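Long-range contacts in polymerase X (Deinococcus radiodurans, PDB 2W9M), which probably catalyses DNA synthesis from deoxyribonucleoside triphosphates in DNA repair, and also carries a zinc-binding domain of the polymerase and histidinol phosphatase type: residues Gly399-Ile404 and Val424-Ser429; Asp363-Ala368 and Leu410-Asp415; Leu454-Gly459 and Glu487-Ala492; Ile331-Thr336 and Ile513-His518; Pro449-Leu454 and Asn482-Glu487. One frame throughout, in Å; residues are numbered along the deposited sequence.

All five contacts lie in the polymerase and histidinol phosphatase (PHP) domain, on one parallel sheet whose loops hold three zinc ions. Interactions 1 and 3, with centres about 11 Å apart, share the chain E zinc. Interactions 1 and 4, with centres about 13 Å apart, share the chain D zinc, and interactions 2 and 4 share the chain C zinc, with centres about 17 Å apart. Interaction 2 is the immediate neighbour of interaction 1, about 7 Å between centres, and continues the sheet through Asp363 and Glu401. Interaction 5 overlaps interaction 3 at Leu454 and Glu487, and Glu487 OE1 reaches His332 ND1 of interaction 4 at 2.7 Å.

Interaction 1 of 5, residues Gly399-Ile404 and Val424-Ser429; sequences GSEVDI and VVSVHS. With ZN (zinc ion), chain E; ZN (zinc ion), chain D.
Glu401, Val402 and Asp403 pair with Val424, Val425 and Ser426 as neighbouring parallel strands, the axes of these short strand segments 4.6 Å apart at closest approach and their directions differing by 24°. Four backbone hydrogen bonds alternate along the ladder, from Val424 N to Ser400 O, through Val402 N to Val424 O and Ser426 N to Val402 O, ending with Ile404 N on Ser426 O. On the face that carries Glu401 and Ser426, the glutamate runs out extended, CG anti to the backbone N (chi1 -171°), and its carboxylate bridges two metals. OE1 binds the zinc ion of chain D at 2.2 Å, OE2 that of chain E at 2.1 Å. Ser426 OG lies 2.9 Å from Glu401 OE2. His428 NE2 completes this side of the chain E zinc at 2.4 Å; the side chain crosses that of Glu401 at about a right angle, with OE2 at the ring edge. His428 ND1 bonds to Gly90 O, and His456 is the third protein ligand. Asp403 OD2 lies 3.4 Å from His428 CB. An alanine in place of Asp403 would probably leave a gap beside His428 CB and make this zinc ligand freer to shift. Beyond the ladder, Ile404 CD1 packs on Val425 CB at 4.0 Å, and Ile404 also lies against Leu442 and Ala445 of helix 435-446. A bridging carboxylate carried by a strand keeps two zinc ions close together and is likely to offset part of their mutual repulsion.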
# COMPACT_ATOMS: atom_id res chain seq x y z
N GLY A 399 -10.02 -10.00 -14.93
CA GLY A 399 -8.59 -10.23 -14.97
C GLY A 399 -8.16 -11.28 -13.97
O GLY A 399 -8.99 -11.94 -13.34
N SER A 400 -6.85 -11.44 -13.84
CA SER A 400 -6.29 -12.36 -12.86
C SER A 400 -4.90 -11.89 -12.49
O SER A 400 -4.19 -11.33 -13.32
CB SER A 400 -6.24 -13.78 -13.45
OG SER A 400 -5.50 -14.65 -12.60
N GLU A 401 -4.51 -12.10 -11.24
CA GLU A 401 -3.13 -11.84 -10.86
C GLU A 401 -2.35 -13.14 -10.95
O GLU A 401 -2.31 -13.92 -10.00
CB GLU A 401 -3.02 -11.25 -9.45
CG GLU A 401 -1.60 -10.79 -9.14
CD GLU A 401 -1.45 -10.22 -7.75
OE1 GLU A 401 -2.47 -10.15 -7.03
OE2 GLU A 401 -0.31 -9.85 -7.39
N VAL A 402 -1.74 -13.37 -12.11
CA VAL A 402 -1.05 -14.61 -12.40
C VAL A 402 0.33 -14.64 -11.75
O VAL A 402 1.14 -13.73 -11.96
CB VAL A 402 -0.92 -14.80 -13.92
CG1 VAL A 402 -0.22 -16.12 -14.24
CG2 VAL A 402 -2.29 -14.74 -14.57
N ASP A 403 0.58 -15.67 -10.96
CA ASP A 403 1.86 -15.82 -10.27
C ASP A 403 2.94 -16.15 -11.29
O ASP A 403 2.70 -16.90 -12.23
CB ASP A 403 1.76 -16.92 -9.21
CG ASP A 403 2.69 -16.68 -8.02
OD1 ASP A 403 3.88 -16.35 -8.23
OD2 ASP A 403 2.23 -16.84 -6.86
N ILE A 404 4.12 -15.58 -11.10
CA ILE A 404 5.27 -15.88 -11.94
C ILE A 404 6.08 -17.01 -11.30
O ILE A 404 6.68 -16.83 -10.24
CB ILE A 404 6.18 -14.64 -12.10
CG1 ILE A 404 5.39 -13.48 -12.70
CG2 ILE A 404 7.38 -14.98 -12.96
CD1 ILE A 404 6.13 -12.15 -12.66
N VAL A 424 -2.55 -9.45 -14.99
CA VAL A 424 -1.50 -8.89 -14.14
C VAL A 424 -0.54 -10.01 -13.78
O VAL A 424 -0.97 -11.12 -13.46
CB VAL A 424 -2.08 -8.29 -12.83
CG1 VAL A 424 -0.96 -7.76 -11.93
CG2 VAL A 424 -3.09 -7.19 -13.13
N VAL A 425 0.76 -9.74 -13.84
CA VAL A 425 1.76 -10.72 -13.39
C VAL A 425 2.50 -10.21 -12.16
O VAL A 425 2.76 -9.02 -12.03
CB VAL A 425 2.77 -11.08 -14.50
CG1 VAL A 425 2.04 -11.65 -15.70
CG2 VAL A 425 3.60 -9.88 -14.88
N SER A 426 2.84 -11.13 -11.26
CA SER A 426 3.42 -10.75 -9.98
C SER A 426 4.23 -11.87 -9.37
O SER A 426 3.97 -13.05 -9.63
CB SER A 426 2.32 -10.34 -9.00
OG SER A 426 1.61 -9.20 -9.47
N VAL A 427 5.21 -11.50 -8.54
CA VAL A 427 5.97 -12.46 -7.75
C VAL A 427 5.35 -12.60 -6.36
O VAL A 427 5.08 -11.60 -5.70
CB VAL A 427 7.44 -12.03 -7.59
CG1 VAL A 427 8.22 -13.08 -6.83
CG2 VAL A 427 8.07 -11.78 -8.95
N HIS A 428 5.11 -13.83 -5.94
CA HIS A 428 4.57 -14.11 -4.61
C HIS A 428 5.29 -15.31 -3.98
O HIS A 428 4.84 -15.87 -2.97
CB HIS A 428 3.07 -14.39 -4.68
CG HIS A 428 2.23 -13.16 -4.82
ND1 HIS A 428 2.13 -12.21 -3.83
CD2 HIS A 428 1.43 -12.74 -5.83
CE1 HIS A 428 1.31 -11.25 -4.23
NE2 HIS A 428 0.88 -11.55 -5.44
N SER A 429 6.42 -15.68 -4.57
CA SER A 429 7.20 -16.82 -4.12
C SER A 429 8.66 -16.63 -4.52
O SER A 429 8.96 -15.85 -5.42
CB SER A 429 6.66 -18.11 -4.75
OG SER A 429 6.87 -18.10 -6.15
ZN ZN E . 0.00 -9.27 -5.38
ZN ZN D . -2.83 -8.41 -5.69

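Interaction 2 of 5, residues Asp363-Ala368 and Leu410-Asp415; sequences DHSRAA and LDFPDD. With ZN (zinc ion), chain C.
Asp411 OD2 is gripped by two donors of the segment Asp363-Ala368, one from a side chain and one from the backbone. The contact ties the loop after a strand of the PHP-domain barrel, on the rim that holds the zinc ions, to the loop leading into helix 414-417. Ser365 OG donates to Asp411 OD2 at 2.8 Å, meeting the anti lone pair of that oxygen. Ala367 N comes to the syn side of the same oxygen, 25° out of the carboxylate plane, in a nearly straight bond of 2.7 Å. With OG placed between its backbone N and carbonyl carbon (chi1 47°), Ser365 turns its hydroxyl to the aspartate, and the same OG accepts a hydrogen bond from Asp403 N in the neighbouring strand. Asp403 also bonds through its backbone to Asp411, which makes a small polar network of three chain segments. The loop itself is drawn into a turn by Ala368 N bonding to Ser365 O. One residue before Ser365, His364 NE2 binds the chain C zinc at 2.1 Å, beside Asp339 and His518. Phe412 adds the apolar part: its ring also packs on Ile376 and Leu379 of helix 376-391, and its CE2 and CZ approach Ser365 CB obliquely, CE2 at 3.4 Å.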
# COMPACT_ATOMS: atom_id res chain seq x y z
N ASP A 363 -8.03 -11.74 -8.99
CA ASP A 363 -7.73 -12.64 -7.88
C ASP A 363 -6.51 -13.50 -8.19
O ASP A 363 -6.10 -13.62 -9.34
CB ASP A 363 -8.96 -13.51 -7.56
CG ASP A 363 -10.04 -12.73 -6.82
OD1 ASP A 363 -9.78 -12.27 -5.69
OD2 ASP A 363 -11.15 -12.57 -7.37
N HIS A 364 -5.90 -14.08 -7.16
CA HIS A 364 -4.69 -14.87 -7.34
C HIS A 364 -4.98 -16.16 -8.09
O HIS A 364 -6.14 -16.54 -8.27
CB HIS A 364 -4.04 -15.23 -6.01
CG HIS A 364 -3.81 -14.05 -5.12
ND1 HIS A 364 -2.66 -13.30 -5.17
CD2 HIS A 364 -4.58 -13.51 -4.15
CE1 HIS A 364 -2.74 -12.33 -4.27
NE2 HIS A 364 -3.89 -12.44 -3.64
N SER A 365 -3.91 -16.84 -8.49
CA SER A 365 -4.02 -18.08 -9.24
C SER A 365 -3.50 -19.28 -8.46
O SER A 365 -2.85 -19.12 -7.43
CB SER A 365 -3.25 -17.94 -10.55
OG SER A 365 -1.96 -17.39 -10.32
N ARG A 366 -3.81 -20.48 -8.96
CA ARG A 366 -3.25 -21.75 -8.47
C ARG A 366 -2.15 -21.61 -7.42
O ARG A 366 -2.36 -21.90 -6.24
CB ARG A 366 -2.68 -22.54 -9.65
CG ARG A 366 -3.52 -23.70 -10.15
CD ARG A 366 -3.06 -25.01 -9.53
NE ARG A 366 -3.94 -25.48 -8.46
CZ ARG A 366 -3.61 -26.41 -7.57
NH1 ARG A 366 -2.41 -26.97 -7.61
NH2 ARG A 366 -4.48 -26.77 -6.64
N ALA A 367 -0.97 -21.18 -7.87
CA ALA A 367 0.24 -21.24 -7.06
C ALA A 367 0.13 -20.58 -5.69
O ALA A 367 0.71 -21.06 -4.71
CB ALA A 367 1.43 -20.68 -7.83
N ALA A 368 -0.60 -19.47 -5.61
CA ALA A 368 -0.80 -18.78 -4.34
C ALA A 368 -1.74 -19.60 -3.47
O ALA A 368 -2.92 -19.28 -3.33
CB ALA A 368 -1.35 -17.37 -4.56
N LEU A 410 4.42 -18.50 -16.49
CA LEU A 410 3.20 -18.04 -15.84
C LEU A 410 2.34 -19.18 -15.28
O LEU A 410 2.32 -20.28 -15.82
CB LEU A 410 2.38 -17.15 -16.79
CG LEU A 410 2.66 -15.65 -16.78
CD1 LEU A 410 4.09 -15.31 -16.35
CD2 LEU A 410 2.33 -15.05 -18.14
N ASP A 411 1.61 -18.88 -14.20
CA ASP A 411 0.85 -19.88 -13.47
C ASP A 411 -0.33 -20.47 -14.26
O ASP A 411 -0.77 -21.59 -13.99
CB ASP A 411 0.36 -19.28 -12.14
CG ASP A 411 -0.10 -20.34 -11.15
OD1 ASP A 411 0.36 -21.50 -11.24
OD2 ASP A 411 -0.92 -20.01 -10.26
N PHE A 412 -0.85 -19.73 -15.23
CA PHE A 412 -1.94 -20.22 -16.08
C PHE A 412 -1.46 -20.48 -17.50
O PHE A 412 -0.58 -19.79 -18.00
CB PHE A 412 -3.09 -19.21 -16.12
CG PHE A 412 -3.96 -19.23 -14.89
CD1 PHE A 412 -4.32 -20.42 -14.30
CD2 PHE A 412 -4.45 -18.04 -14.36
CE1 PHE A 412 -5.13 -20.43 -13.18
CE2 PHE A 412 -5.25 -18.04 -13.25
CZ PHE A 412 -5.60 -19.24 -12.66
N PRO A 413 -2.06 -21.48 -18.17
CA PRO A 413 -1.74 -21.77 -19.57
C PRO A 413 -2.18 -20.61 -20.47
O PRO A 413 -3.07 -19.85 -20.08
CB PRO A 413 -2.58 -23.02 -19.87
CG PRO A 413 -2.91 -23.60 -18.54
CD PRO A 413 -3.04 -22.43 -17.62
N ASP A 414 -1.58 -20.49 -21.65
CA ASP A 414 -1.89 -19.38 -22.56
C ASP A 414 -3.37 -19.32 -22.96
O ASP A 414 -3.93 -18.23 -23.07
CB ASP A 414 -1.03 -19.47 -23.82
CG ASP A 414 0.40 -19.01 -23.59
OD1 ASP A 414 0.77 -18.78 -22.41
OD2 ASP A 414 1.16 -18.89 -24.57
N ASP A 415 -3.99 -20.47 -23.18
CA ASP A 415 -5.39 -20.50 -23.58
C ASP A 415 -6.30 -19.95 -22.49
O ASP A 415 -7.31 -19.31 -22.78
CB ASP A 415 -5.82 -21.91 -23.98
CG ASP A 415 -5.41 -22.95 -22.95
OD1 ASP A 415 -6.29 -23.41 -22.19
OD2 ASP A 415 -4.20 -23.30 -22.90
ZN ZN C . -4.03 -11.18 -2.01

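Interaction 3 of 5, residues Leu454-Gly459 and Glu487-Ala492; sequences LGHATG and EINANA. With ZN (zinc ion), chain E.
His456 and Asn489 lie side by side, pointing the same way, where the first binds the chain E zinc through NE2 at 2.4 Å. Asn489 ND2 stands at the edge of the imidazole, 3.7 Å from His456 CD2, with the amide turned 52° to the ring. Glu401 and His428 are the other protein ligands of this metal. In the next shell, Glu487 OE2 accepts from His456 N at 3.1 Å in an almost straight bond. It also accepts from Asn489 ND2 at 2.8 Å, and the two donors arrive from opposite faces of the carboxylate plane; Asn489 ND2 bonds to Asp516 OD2 as well. The second oxygen, OE1, bonds to Asn514 ND2 and to His332 ND1. Further out, Glu487 N bonds to Leu454 O at 3.0 Å, and a water joins Leu454 O, Ala457 N and Glu487 O. An alanine in place of Glu487 would probably leave His456 N and His332 ND1 without this carboxylate as acceptor and the two metal-binding histidines less firmly set. One buried carboxylate thus orders ligands of two zinc ions from the second shell, and its negative charge is likely to strengthen His332 as a metal donor.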
# COMPACT_ATOMS: atom_id res chain seq x y z
N LEU A 454 2.57 -5.32 -14.93
CA LEU A 454 3.47 -5.90 -13.93
C LEU A 454 3.09 -5.42 -12.52
O LEU A 454 3.19 -4.23 -12.22
CB LEU A 454 4.92 -5.51 -14.23
CG LEU A 454 5.92 -5.80 -13.10
CD1 LEU A 454 6.01 -7.30 -12.81
CD2 LEU A 454 7.28 -5.24 -13.41
N GLY A 455 2.65 -6.34 -11.67
CA GLY A 455 2.26 -5.99 -10.31
C GLY A 455 3.44 -5.70 -9.39
O GLY A 455 4.52 -6.25 -9.59
N HIS A 456 3.23 -4.83 -8.40
CA HIS A 456 4.26 -4.41 -7.44
C HIS A 456 5.67 -4.93 -7.73
O HIS A 456 6.14 -5.87 -7.09
CB HIS A 456 3.85 -4.79 -6.01
CG HIS A 456 3.27 -6.16 -5.91
ND1 HIS A 456 4.05 -7.30 -5.94
CD2 HIS A 456 1.99 -6.59 -5.78
CE1 HIS A 456 3.27 -8.37 -5.84
NE2 HIS A 456 2.02 -7.96 -5.74
N ALA A 457 6.34 -4.29 -8.69
CA ALA A 457 7.61 -4.79 -9.24
C ALA A 457 8.59 -5.42 -8.25
O ALA A 457 9.18 -6.47 -8.52
CB ALA A 457 8.31 -3.69 -10.04
N THR A 458 8.77 -4.78 -7.10
CA THR A 458 9.88 -5.10 -6.20
C THR A 458 9.56 -6.07 -5.07
O THR A 458 10.46 -6.67 -4.48
CB THR A 458 10.49 -3.80 -5.64
OG1 THR A 458 11.43 -3.27 -6.59
CG2 THR A 458 11.18 -4.05 -4.32
N GLY A 459 8.28 -6.22 -4.76
CA GLY A 459 7.86 -7.13 -3.70
C GLY A 459 8.10 -6.58 -2.31
O GLY A 459 7.87 -7.26 -1.31
N GLU A 487 3.00 -1.28 -12.63
CA GLU A 487 2.05 -0.87 -11.60
C GLU A 487 2.70 -0.01 -10.53
O GLU A 487 3.82 -0.28 -10.09
CB GLU A 487 1.40 -2.10 -10.97
CG GLU A 487 0.65 -1.85 -9.67
CD GLU A 487 -0.10 -3.09 -9.18
OE1 GLU A 487 -1.17 -3.39 -9.76
OE2 GLU A 487 0.37 -3.75 -8.23
N ILE A 488 2.00 1.03 -10.11
CA ILE A 488 2.33 1.75 -8.90
C ILE A 488 1.29 1.34 -7.87
O ILE A 488 0.18 1.88 -7.84
CB ILE A 488 2.30 3.28 -9.10
CG1 ILE A 488 3.39 3.70 -10.10
CG2 ILE A 488 2.48 4.00 -7.78
CD1 ILE A 488 3.35 5.17 -10.44
N ASN A 489 1.64 0.36 -7.05
CA ASN A 489 0.69 -0.23 -6.12
C ASN A 489 0.35 0.76 -5.02
O ASN A 489 1.22 1.15 -4.23
CB ASN A 489 1.25 -1.53 -5.55
CG ASN A 489 0.19 -2.40 -4.91
OD1 ASN A 489 -0.40 -2.03 -3.90
ND2 ASN A 489 -0.06 -3.56 -5.50
N ALA A 490 -0.91 1.16 -4.98
CA ALA A 490 -1.36 2.20 -4.06
C ALA A 490 -1.50 1.75 -2.61
O ALA A 490 -1.64 2.58 -1.71
CB ALA A 490 -2.67 2.81 -4.55
N ASN A 491 -1.47 0.44 -2.36
CA ASN A 491 -1.53 -0.05 -0.98
C ASN A 491 -0.40 0.56 -0.16
O ASN A 491 0.77 0.47 -0.54
CB ASN A 491 -1.49 -1.58 -0.92
CG ASN A 491 -1.60 -2.12 0.50
OD1 ASN A 491 -0.64 -2.10 1.27
ND2 ASN A 491 -2.77 -2.62 0.85
N ALA A 492 -0.75 1.19 0.96
CA ALA A 492 0.21 1.95 1.78
C ALA A 492 1.42 1.14 2.26
O ALA A 492 2.45 1.72 2.62
CB ALA A 492 -0.50 2.58 2.98
ZN ZN E . 0.00 -9.27 -5.38
O HOH W 1 4.90 -2.65 -10.40

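Interaction 4 of 5, residues Ile331-Thr336 and Ile513-His518; sequences IHTHST and INTDAH. With ZN (zinc ion), chain D; ZN (zinc ion), chain C.
His334 and His518 belong to the paired His-x-His and Asp-x-His motifs of a PHP domain, brought together where the first and last strands of the barrel meet. The touching parts, Ile331 to His334 and Asn514 to His518, run 17° apart, joined by a backbone bond from His334 N to Ala517 O at 2.7 Å. Followed outward, His334 CB sits over the His518 ring, 4.0 Å from its centroid, in a CH-pi contact. CG is 3.6 Å from His518 NE2. The two imidazoles form an offset stack, with centroids 4.1 Å apart and planes 8° from parallel. CD2 lies over the His518 face and also comes 3.0 Å from Asp516 OD1. ND1 faces the chain C zinc, CE1 lies near both zinc ions, and NE2, at the tip, binds the chain D zinc at 2.3 Å. CG anti to the carbonyl carbon (chi1 -66°) starts the ring on this course beside its partner. Asp516 OD1 and His332 NE2 bind the same metal, with OD1 also over one face of the His332 ring; Glu401 supplies the fourth protein ligand. His332 ND1 bonds to Glu487 OE1, which also takes Asn514 ND2. His518 NE2 serves the chain C zinc with Asp339 and His364, so the stack spans two metal sites. At the strand end of the seam a water donates to Ile331 O at 2.7 Å and accepts from Thr515 N.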
# COMPACT_ATOMS: atom_id res chain seq x y z
N ILE A 331 -8.49 -1.16 -11.29
CA ILE A 331 -8.10 -2.53 -11.60
C ILE A 331 -7.20 -3.14 -10.54
O ILE A 331 -6.72 -2.46 -9.64
CB ILE A 331 -7.42 -2.63 -12.99
CG1 ILE A 331 -6.06 -1.93 -12.98
CG2 ILE A 331 -8.34 -2.07 -14.07
CD1 ILE A 331 -5.30 -2.06 -14.30
N HIS A 332 -6.98 -4.45 -10.67
CA HIS A 332 -6.22 -5.22 -9.70
C HIS A 332 -6.85 -5.14 -8.30
O HIS A 332 -6.29 -4.57 -7.38
CB HIS A 332 -4.75 -4.78 -9.68
CG HIS A 332 -3.88 -5.66 -8.85
ND1 HIS A 332 -2.59 -5.30 -8.49
CD2 HIS A 332 -4.10 -6.87 -8.29
CE1 HIS A 332 -2.06 -6.26 -7.75
NE2 HIS A 332 -2.96 -7.23 -7.62
N THR A 333 -8.04 -5.72 -8.17
CA THR A 333 -8.73 -5.80 -6.89
C THR A 333 -8.98 -7.27 -6.57
O THR A 333 -8.99 -8.11 -7.47
CB THR A 333 -10.07 -5.07 -6.94
OG1 THR A 333 -10.91 -5.69 -7.92
CG2 THR A 333 -9.87 -3.60 -7.31
N HIS A 334 -9.17 -7.59 -5.29
CA HIS A 334 -9.40 -8.97 -4.88
C HIS A 334 -10.78 -9.17 -4.27
O HIS A 334 -11.34 -8.25 -3.67
CB HIS A 334 -8.30 -9.45 -3.92
CG HIS A 334 -6.95 -9.54 -4.56
ND1 HIS A 334 -6.40 -10.72 -4.98
CD2 HIS A 334 -6.05 -8.57 -4.85
CE1 HIS A 334 -5.21 -10.49 -5.51
NE2 HIS A 334 -4.97 -9.19 -5.44
N SER A 335 -11.32 -10.37 -4.43
CA SER A 335 -12.65 -10.69 -3.94
C SER A 335 -12.63 -11.94 -3.07
O SER A 335 -11.58 -12.54 -2.83
CB SER A 335 -13.60 -10.92 -5.11
OG SER A 335 -13.34 -12.18 -5.73
N THR A 336 -13.81 -12.33 -2.61
CA THR A 336 -13.99 -13.55 -1.82
C THR A 336 -13.49 -14.80 -2.54
O THR A 336 -13.08 -15.77 -1.89
CB THR A 336 -15.46 -13.70 -1.41
OG1 THR A 336 -15.63 -13.18 -0.08
CG2 THR A 336 -15.88 -15.16 -1.43
N ILE A 513 -2.00 3.05 -11.59
CA ILE A 513 -2.16 3.26 -10.15
C ILE A 513 -3.25 2.34 -9.62
O ILE A 513 -4.43 2.64 -9.73
CB ILE A 513 -2.49 4.73 -9.82
CG1 ILE A 513 -1.46 5.66 -10.46
CG2 ILE A 513 -2.51 4.95 -8.32
CD1 ILE A 513 -1.79 7.14 -10.30
N ASN A 514 -2.82 1.22 -9.05
CA ASN A 514 -3.74 0.17 -8.61
C ASN A 514 -3.75 -0.00 -7.10
O ASN A 514 -2.70 -0.03 -6.46
CB ASN A 514 -3.38 -1.17 -9.27
CG ASN A 514 -3.40 -1.10 -10.80
OD1 ASN A 514 -3.92 -0.14 -11.38
ND2 ASN A 514 -2.84 -2.12 -11.45
N THR A 515 -4.94 -0.12 -6.52
CA THR A 515 -5.10 -0.18 -5.07
C THR A 515 -4.77 -1.56 -4.49
O THR A 515 -4.37 -1.67 -3.32
CB THR A 515 -6.54 0.17 -4.67
OG1 THR A 515 -7.45 -0.74 -5.30
CG2 THR A 515 -6.88 1.59 -5.10
N ASP A 516 -4.93 -2.61 -5.29
CA ASP A 516 -4.75 -3.97 -4.81
C ASP A 516 -5.69 -4.24 -3.64
O ASP A 516 -5.34 -4.95 -2.69
CB ASP A 516 -3.30 -4.21 -4.39
CG ASP A 516 -2.93 -5.69 -4.39
OD1 ASP A 516 -3.83 -6.52 -4.58
OD2 ASP A 516 -1.74 -6.01 -4.19
N ALA A 517 -6.89 -3.66 -3.70
CA ALA A 517 -7.87 -3.77 -2.62
C ALA A 517 -8.30 -5.20 -2.32
O ALA A 517 -8.73 -5.94 -3.21
CB ALA A 517 -9.09 -2.91 -2.93
N HIS A 518 -8.19 -5.59 -1.05
CA HIS A 518 -8.69 -6.89 -0.61
C HIS A 518 -10.01 -6.74 0.13
O HIS A 518 -10.58 -7.70 0.64
CB HIS A 518 -7.65 -7.58 0.27
CG HIS A 518 -6.51 -8.16 -0.50
ND1 HIS A 518 -5.52 -7.37 -1.06
CD2 HIS A 518 -6.20 -9.44 -0.81
CE1 HIS A 518 -4.65 -8.15 -1.69
NE2 HIS A 518 -5.04 -9.40 -1.55
ZN ZN D . -2.83 -8.41 -5.69
ZN ZN C . -4.03 -11.18 -2.01
O HOH W 2 -7.48 -0.48 -8.04

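Interaction 5 of 5, residues Pro449-Leu454 and Asn482-Glu487; sequences PLVTVL and NGTVVE
Val453 and Val485 cross obliquely on one face of a parallel strand pair, touching through their CG2 methyls at 4.1 Å. Val453 CG1, anti to its backbone N (chi1 -173°), is carried toward Glu487, whose CB it meets at 3.9 Å with the two side chains at about a right angle. Val453, Val485 and Glu487 therefore make a continuous row on this face: two branched apolar groups, then the stem of the glutamate, whose carboxylate goes on to Asn514, His332 and His456. Phe555 and Gln559 of helix 549-561 pack against Val485. The Val485 methyl CG1 is modelled nearly eclipsing the backbone N and only 3.0 Å from Thr452 O, a closeness that is doubtful. Leu454 and Val486 point to the other face, where Leu454 packs on Leu442 and Val446 of helix 435-446. Thr484 also reaches Val446. In the backbone, Val485 uses both its polar groups on the residues flanking Val453: its N bonds to Thr452 O at 3.0 Å, and its O accepts from Leu454 N at 2.9 Å. Val453 CA makes a CA-H...O contact with Val485 O at 3.1 Å. Helix 472-482 ends just before strand 485-489 in a Schellman motif, with Gly483 at positive phi (62°). Strand 453-454, the helix and strand 485-489 together form a beta-alpha-beta unit, the repeating element from which a PHP-domain barrel is built.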
# COMPACT_ATOMS: atom_id res chain seq x y z
N PRO A 449 3.38 -12.44 -24.40
CA PRO A 449 2.50 -11.77 -25.36
C PRO A 449 1.17 -11.29 -24.75
O PRO A 449 0.60 -10.32 -25.25
CB PRO A 449 2.22 -12.86 -26.41
CG PRO A 449 3.31 -13.84 -26.25
CD PRO A 449 3.70 -13.82 -24.80
N LEU A 450 0.70 -11.95 -23.70
CA LEU A 450 -0.62 -11.65 -23.15
C LEU A 450 -0.61 -10.78 -21.89
O LEU A 450 -1.64 -10.27 -21.47
CB LEU A 450 -1.38 -12.96 -22.88
CG LEU A 450 -1.74 -13.79 -24.12
CD1 LEU A 450 -2.65 -14.96 -23.73
CD2 LEU A 450 -2.41 -12.92 -25.16
N VAL A 451 0.56 -10.60 -21.29
CA VAL A 451 0.69 -9.81 -20.07
C VAL A 451 0.38 -8.35 -20.32
O VAL A 451 0.87 -7.78 -21.29
CB VAL A 451 2.11 -9.91 -19.49
CG1 VAL A 451 2.27 -8.97 -18.31
CG2 VAL A 451 2.40 -11.34 -19.08
N THR A 452 -0.41 -7.73 -19.45
CA THR A 452 -0.71 -6.31 -19.61
C THR A 452 -0.09 -5.42 -18.54
O THR A 452 0.38 -4.32 -18.84
CB THR A 452 -2.22 -6.04 -19.77
OG1 THR A 452 -2.57 -4.86 -19.04
CG2 THR A 452 -3.02 -7.19 -19.25
N VAL A 453 -0.06 -5.89 -17.29
CA VAL A 453 0.51 -5.12 -16.19
C VAL A 453 1.46 -5.94 -15.32
O VAL A 453 1.18 -7.10 -15.01
CB VAL A 453 -0.60 -4.54 -15.28
CG1 VAL A 453 0.00 -3.59 -14.24
CG2 VAL A 453 -1.65 -3.83 -16.09
N LEU A 454 2.57 -5.32 -14.93
CA LEU A 454 3.47 -5.90 -13.93
C LEU A 454 3.09 -5.42 -12.52
O LEU A 454 3.19 -4.23 -12.22
CB LEU A 454 4.92 -5.51 -14.23
CG LEU A 454 5.92 -5.80 -13.10
CD1 LEU A 454 6.01 -7.30 -12.81
CD2 LEU A 454 7.28 -5.24 -13.41
N ASN A 482 8.20 -4.42 -24.47
CA ASN A 482 6.99 -5.19 -24.71
C ASN A 482 5.73 -4.36 -24.52
O ASN A 482 4.62 -4.86 -24.66
CB ASN A 482 6.95 -6.43 -23.82
CG ASN A 482 6.08 -7.53 -24.40
OD1 ASN A 482 6.09 -7.77 -25.61
ND2 ASN A 482 5.31 -8.20 -23.54
N GLY A 483 5.91 -3.09 -24.21
CA GLY A 483 4.78 -2.20 -24.00
C GLY A 483 3.90 -2.62 -22.83
O GLY A 483 2.74 -2.24 -22.75
N THR A 484 4.46 -3.41 -21.92
CA THR A 484 3.71 -3.79 -20.72
C THR A 484 3.75 -2.67 -19.68
O THR A 484 4.81 -2.13 -19.37
CB THR A 484 4.19 -5.13 -20.14
OG1 THR A 484 4.23 -5.05 -18.71
CG2 THR A 484 5.55 -5.48 -20.66
N VAL A 485 2.57 -2.31 -19.16
CA VAL A 485 2.47 -1.22 -18.19
C VAL A 485 2.89 -1.66 -16.80
O VAL A 485 2.60 -2.78 -16.38
CB VAL A 485 1.06 -0.57 -18.19
CG1 VAL A 485 0.12 -1.32 -19.10
CG2 VAL A 485 0.51 -0.45 -16.79
N VAL A 486 3.59 -0.79 -16.09
CA VAL A 486 4.12 -1.12 -14.77
C VAL A 486 3.26 -0.50 -13.68
O VAL A 486 2.82 0.65 -13.79
CB VAL A 486 5.61 -0.71 -14.63
CG1 VAL A 486 5.85 0.62 -15.29
CG2 VAL A 486 6.02 -0.67 -13.17
N GLU A 487 3.00 -1.28 -12.63
CA GLU A 487 2.05 -0.87 -11.60
C GLU A 487 2.70 -0.01 -10.53
O GLU A 487 3.82 -0.28 -10.09
CB GLU A 487 1.40 -2.10 -10.97
CG GLU A 487 0.65 -1.85 -9.67
CD GLU A 487 -0.10 -3.09 -9.18
OE1 GLU A 487 -1.17 -3.39 -9.76
OE2 GLU A 487 0.37 -3.75 -8.23
O HOH W 1 4.90 -2.65 -10.40